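Local coordinates for amidohydrolase 3 domain-containing protein (Pyrococcus horikoshii, PDB 3IGH) that probably acts as a metal-dependent hydrolase of the amidohydrolase family, cleaving carbon-nitrogen bonds other than peptide bonds, although its substrate is not established, at residues Met208-Glu212 with Lys213-Ala217; Pro237-Leu240 with Asp241-Ser245. All coordinates share one frame; numbering follows the deposited sequence.

Contact 1 (Met208-Glu212 with Lys213-Ala217); sequences MSVNE and KALRA. With SO4 (sulfate ion), chain H.
Asn-211 caps the N-terminus of helix 212-223, its side chain accepting from the backbone N-H of Ala-214, where strand 202-210 of the amidohydrolase barrel hands over to the helix of its beta-alpha unit. The Asn-211 side chain stands between its own N and carbonyl carbon (chi1 63°), which turns the amide forward over the first helical turn. OD1 takes the N-H of Ala-214 at 2.9 Å, nearly in line with CG-OD1, and the Ala-214 methyl sits beside the same oxygen, CB to OD1 3.4 Å. The amide's other end points out of the helix: ND2 donates almost straight (173°) to O1 of a sulfate, probably from the crystallisation liquor, at 2.8 Å, and also bonds to Tyr-186 OH on helix 183-199. Both ends of the amide are thus held, which fixes its flip. Without the amide, as with an alanine here, Ala-214 N would probably lose its capping acceptor, and the sulfate and Tyr-186 their amide donor. Beneath the cap, Val-210 sends CG1, anti to its N (chi1 176°), into the start of the helix, where it meets Ala-214 CB at 3.9 Å and Leu-215 CB at 3.8 Å. This methyl packs into the corner between strand and helix, and Val-210 also rests on Ala-233 of the next strand. The regular helical bonds begin with Leu-215 N to Asn-211 O and Arg-216 N to Glu-212 O. Lys-213 runs out extended beyond CG, its NZ bonded to the carbonyls of Leu-181 and Glu-178. Arg-216 reaches toward Glu-244 of the second subunit in a long, weak ion pair, while its CG lies 3.4 Å from Glu-212 O.

Contact 2 (Pro237-Leu240 with Asp241-Ser245); sequences PEVL and DKLES
The carboxylate of Asp-241 lies with one face over the carbonyl oxygen of Pro-237, which sits almost directly above CG at 3.6 Å. A water on that same face donates to both, 2.9 Å from Pro-237 O and 2.9 Å from Asp-241 OD1, and reaches OD1 from well above the carboxylate plane. The water thus links two acceptors that would probably repel each other at this range. The aspartate gets there because CG is set beside its backbone N and anti to the carbonyl carbon (chi1 -72°), folding the group back along the helix toward the preceding turn. Pro-237 O is doubly used, since it also accepts Asp-241 N at 3.1 Å, tilted 29° from the carbonyl plane. The pyrrolidine ring of Pro-237 turns from this turn to pack on Leu-263 of strand 256-264. All of this belongs to the opening turns of helix 237-246, the helix that follows strand 230-235 in the amidohydrolase barrel; Val-239 N bonds to Thr-236 OG1 just before it. The i to i+4 pattern continues with Leu-243 N to Val-239 O and Glu-244 N to Leu-240 O. On the inward side, Val-239 CG1 approaches Leu-243 CG at 4.3 Å, a loose apolar touch, while Leu-240 and Leu-243 face strand 256-264 at Val-261 and Ile-258. Lys-242, its CB 3.4 Å from Val-239 O, extends along Glu-212 of helix 212-223 and packs on Ile-246 of the second subunit. Leu-240 also packs on Ile-300 of helix 294-305, and Lys-303 of that helix borders both Asp-241 and Glu-244. Toward the end of the segment Ser-245 OG turns back along the helix and donates to Lys-242 O at 2.6 Å.

How the contacts relate
Contact 1 starts one barrel helix and contact 2 runs along the next, so they belong to successive beta-alpha units. Contact 1 lies deeper, about 15 Å from its centre to that of the chain against about 22 Å for contact 2. The two meet side by side: Val-239 CG2 rests 3.4 Å from Glu-212 N, and Leu-215 CD2 is 3.6 Å from Val-239 CG1. Contact 1 centres on a side-chain amide that caps the helix and also donates to a sulfate, whereas contact 2 combines routine helical bonds with a water-bridged carboxylate on its exposed side. Toward the second subunit, Arg-216 and Glu-244 make long, weak ion pairs; Lys-242 and Leu-243 pack on its Ile-246.

Contact 1 (Met208-Glu212 with Lys213-Ala217)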
loop_
_atom_site.group_PDB
_atom_site.type_symbol
_atom_site.label_atom_id
_atom_site.label_comp_id
_atom_site.label_asym_id
_atom_site.label_seq_id
_atom_site.Cartn_x
_atom_site.Cartn_y
_atom_site.Cartn_z
ATOM N N MET A 208 8.615 -15.018 2.943
ATOM C CA MET A 208 9.874 -14.903 2.191
ATOM C C MET A 208 9.781 -15.428 0.767
ATOM O O MET A 208 9.130 -16.434 0.529
ATOM C CB MET A 208 10.974 -15.660 2.928
ATOM C CG MET A 208 10.935 -15.427 4.443
ATOM S SD MET A 208 11.189 -13.685 4.856
ATOM C CE MET A 208 12.819 -13.594 4.157
ATOM N N SER A 209 10.481 -14.749 -0.151
ATOM C CA SER A 209 10.495 -15.052 -1.594
ATOM C C SER A 209 9.101 -15.040 -2.207
ATOM O O SER A 209 8.644 -16.018 -2.814
ATOM C CB SER A 209 11.267 -16.340 -1.916
ATOM O OG SER A 209 12.614 -16.212 -1.510
ATOM N N VAL A 210 8.425 -13.913 -2.034
ATOM C CA VAL A 210 7.131 -13.706 -2.668
ATOM C C VAL A 210 7.401 -13.473 -4.156
ATOM O O VAL A 210 8.084 -12.506 -4.520
ATOM C CB VAL A 210 6.400 -12.473 -2.036
ATOM C CG1 VAL A 210 5.087 -12.177 -2.746
ATOM C CG2 VAL A 210 6.151 -12.707 -0.563
ATOM N N ASN A 211 6.890 -14.361 -5.011
ATOM C CA ASN A 211 7.045 -14.199 -6.457
ATOM C C ASN A 211 5.900 -13.368 -7.058
ATOM O O ASN A 211 5.085 -12.810 -6.323
ATOM C CB ASN A 211 7.219 -15.564 -7.175
ATOM C CG ASN A 211 6.001 -16.487 -7.043
ATOM O OD1 ASN A 211 4.858 -16.039 -6.936
ATOM N ND2 ASN A 211 6.254 -17.801 -7.064
ATOM N N GLU A 212 5.835 -13.305 -8.385
ATOM C CA GLU A 212 4.904 -12.404 -9.084
ATOM C C GLU A 212 3.448 -12.746 -8.806
ATOM O O GLU A 212 2.655 -11.875 -8.437
ATOM C CB GLU A 212 5.166 -12.422 -10.602
ATOM C CG GLU A 212 6.455 -11.712 -11.057
ATOM C CD GLU A 212 7.739 -12.568 -10.981
ATOM O OE1 GLU A 212 7.757 -13.667 -10.358
ATOM O OE2 GLU A 212 8.753 -12.112 -11.561
ATOM N N LYS A 213 3.102 -14.021 -8.952
ATOM C CA LYS A 213 1.724 -14.453 -8.711
ATOM C C LYS A 213 1.306 -14.484 -7.247
ATOM O O LYS A 213 0.138 -14.228 -6.933
ATOM C CB LYS A 213 1.457 -15.797 -9.376
ATOM C CG LYS A 213 1.456 -15.706 -10.876
ATOM C CD LYS A 213 1.020 -16.996 -11.523
ATOM C CE LYS A 213 0.964 -16.811 -13.032
ATOM N NZ LYS A 213 0.730 -18.093 -13.739
ATOM N N ALA A 214 2.239 -14.820 -6.355
ATOM C CA ALA A 214 1.971 -14.745 -4.916
ATOM C C ALA A 214 1.690 -13.291 -4.526
ATOM O O ALA A 214 0.783 -13.032 -3.748
ATOM C CB ALA A 214 3.134 -15.294 -4.100
ATOM N N LEU A 215 2.461 -12.355 -5.085
ATOM C CA LEU A 215 2.210 -10.938 -4.826
ATOM C C LEU A 215 0.843 -10.484 -5.337
ATOM O O LEU A 215 0.131 -9.791 -4.618
ATOM C CB LEU A 215 3.336 -10.040 -5.359
ATOM C CG LEU A 215 3.201 -8.544 -4.992
ATOM C CD1 LEU A 215 3.089 -8.314 -3.473
ATOM C CD2 LEU A 215 4.324 -7.706 -5.585
ATOM N N ARG A 216 0.465 -10.893 -6.552
ATOM C CA ARG A 216 -0.883 -10.591 -7.074
ATOM C C ARG A 216 -1.986 -11.126 -6.158
ATOM O O ARG A 216 -2.987 -10.450 -5.919
ATOM C CB ARG A 216 -1.081 -11.174 -8.474
ATOM C CG ARG A 216 -0.292 -10.496 -9.566
ATOM C CD ARG A 216 -0.701 -11.107 -10.904
ATOM N NE ARG A 216 0.004 -10.495 -12.015
ATOM C CZ ARG A 216 -0.444 -9.442 -12.690
ATOM N NH1 ARG A 216 0.272 -8.952 -13.689
ATOM N NH2 ARG A 216 -1.607 -8.883 -12.368
ATOM N N ALA A 217 -1.792 -12.346 -5.662
ATOM C CA ALA A 217 -2.726 -12.982 -4.736
ATOM C C ALA A 217 -2.827 -12.201 -3.423
ATOM O O ALA A 217 -3.923 -11.975 -2.904
ATOM C CB ALA A 217 -2.287 -14.420 -4.466
HETATM S S SO4 H . 9.742 -18.084 -8.536
HETATM O O1 SO4 H . 8.862 -18.604 -7.497
HETATM O O2 SO4 H . 10.490 -19.172 -9.153
HETATM O O3 SO4 H . 8.945 -17.415 -9.554
HETATM O O4 SO4 H . 10.670 -17.124 -7.956
#

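Contact 2 (Pro237-Leu240 with Asp241-Ser245)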
loop_
_atom_site.group_PDB
_atom_site.type_symbol
_atom_site.label_atom_id
_atom_site.label_comp_id
_atom_site.label_asym_id
_atom_site.label_seq_id
_atom_site.Cartn_x
_atom_site.Cartn_y
_atom_site.Cartn_z
ATOM N N PRO A 237 14.133 -10.949 -6.114
ATOM C CA PRO A 237 14.756 -9.901 -6.945
ATOM C C PRO A 237 14.007 -9.566 -8.239
ATOM O O PRO A 237 14.004 -8.408 -8.655
ATOM C CB PRO A 237 16.127 -10.496 -7.285
ATOM C CG PRO A 237 16.451 -11.356 -6.106
ATOM C CD PRO A 237 15.116 -11.984 -5.728
ATOM N N GLU A 238 13.386 -10.565 -8.862
ATOM C CA GLU A 238 12.632 -10.362 -10.086
ATOM C C GLU A 238 11.407 -9.489 -9.815
ATOM O O GLU A 238 11.097 -8.582 -10.595
ATOM C CB GLU A 238 12.223 -11.709 -10.702
ATOM C CG GLU A 238 13.394 -12.557 -11.243
ATOM C CD GLU A 238 14.273 -13.239 -10.164
ATOM O OE1 GLU A 238 15.416 -13.615 -10.508
ATOM O OE2 GLU A 238 13.848 -13.399 -8.988
ATOM N N VAL A 239 10.725 -9.738 -8.701
ATOM C CA VAL A 239 9.607 -8.880 -8.306
ATOM C C VAL A 239 10.067 -7.478 -7.909
ATOM O O VAL A 239 9.397 -6.496 -8.236
ATOM C CB VAL A 239 8.735 -9.527 -7.200
ATOM C CG1 VAL A 239 7.673 -8.553 -6.693
ATOM C CG2 VAL A 239 8.059 -10.749 -7.760
ATOM N N LEU A 240 11.217 -7.386 -7.245
ATOM C CA LEU A 240 11.770 -6.090 -6.861
ATOM C C LEU A 240 11.948 -5.177 -8.089
ATOM O O LEU A 240 11.621 -3.984 -8.030
ATOM C CB LEU A 240 13.095 -6.257 -6.100
ATOM C CG LEU A 240 13.909 -4.988 -5.814
ATOM C CD1 LEU A 240 13.101 -4.016 -4.944
ATOM C CD2 LEU A 240 15.252 -5.320 -5.148
ATOM N N ASP A 241 12.418 -5.743 -9.202
ATOM C CA ASP A 241 12.523 -4.978 -10.468
ATOM C C ASP A 241 11.193 -4.361 -10.885
ATOM O O ASP A 241 11.145 -3.231 -11.369
ATOM C CB ASP A 241 13.030 -5.864 -11.609
ATOM C CG ASP A 241 14.502 -6.205 -11.479
ATOM O OD1 ASP A 241 15.202 -5.552 -10.675
ATOM O OD2 ASP A 241 14.957 -7.132 -12.186
ATOM N N LYS A 242 10.118 -5.115 -10.700
ATOM C CA LYS A 242 8.786 -4.633 -11.045
ATOM C C LYS A 242 8.271 -3.579 -10.064
ATOM O O LYS A 242 7.597 -2.640 -10.476
ATOM C CB LYS A 242 7.816 -5.799 -11.168
ATOM C CG LYS A 242 8.160 -6.736 -12.314
ATOM C CD LYS A 242 7.021 -7.690 -12.619
ATOM C CE LYS A 242 7.317 -8.490 -13.881
ATOM N NZ LYS A 242 6.184 -9.375 -14.269
ATOM N N LEU A 243 8.603 -3.721 -8.779
ATOM C CA LEU A 243 8.286 -2.675 -7.792
ATOM C C LEU A 243 8.958 -1.367 -8.164
ATOM O O LEU A 243 8.319 -0.316 -8.155
ATOM C CB LEU A 243 8.738 -3.085 -6.390
ATOM C CG LEU A 243 8.079 -4.322 -5.771
ATOM C CD1 LEU A 243 8.574 -4.500 -4.341
ATOM C CD2 LEU A 243 6.559 -4.222 -5.814
ATOM N N GLU A 244 10.250 -1.454 -8.486
ATOM C CA GLU A 244 11.060 -0.304 -8.898
ATOM C C GLU A 244 10.470 0.437 -10.102
ATOM O O GLU A 244 10.520 1.664 -10.155
ATOM C CB GLU A 244 12.505 -0.763 -9.157
ATOM C CG GLU A 244 13.314 0.030 -10.185
ATOM C CD GLU A 244 14.088 1.181 -9.586
ATOM O OE1 GLU A 244 13.458 2.118 -9.052
ATOM O OE2 GLU A 244 15.337 1.152 -9.667
ATOM N N SER A 245 9.885 -0.303 -11.040
ATOM C CA SER A 245 9.264 0.282 -12.233
ATOM C C SER A 245 8.105 1.254 -11.952
ATOM O O SER A 245 7.811 2.104 -12.781
ATOM C CB SER A 245 8.799 -0.815 -13.195
ATOM O OG SER A 245 7.550 -1.358 -12.782
HETATM O O HOH W 1 16.541 -7.027 -8.577
#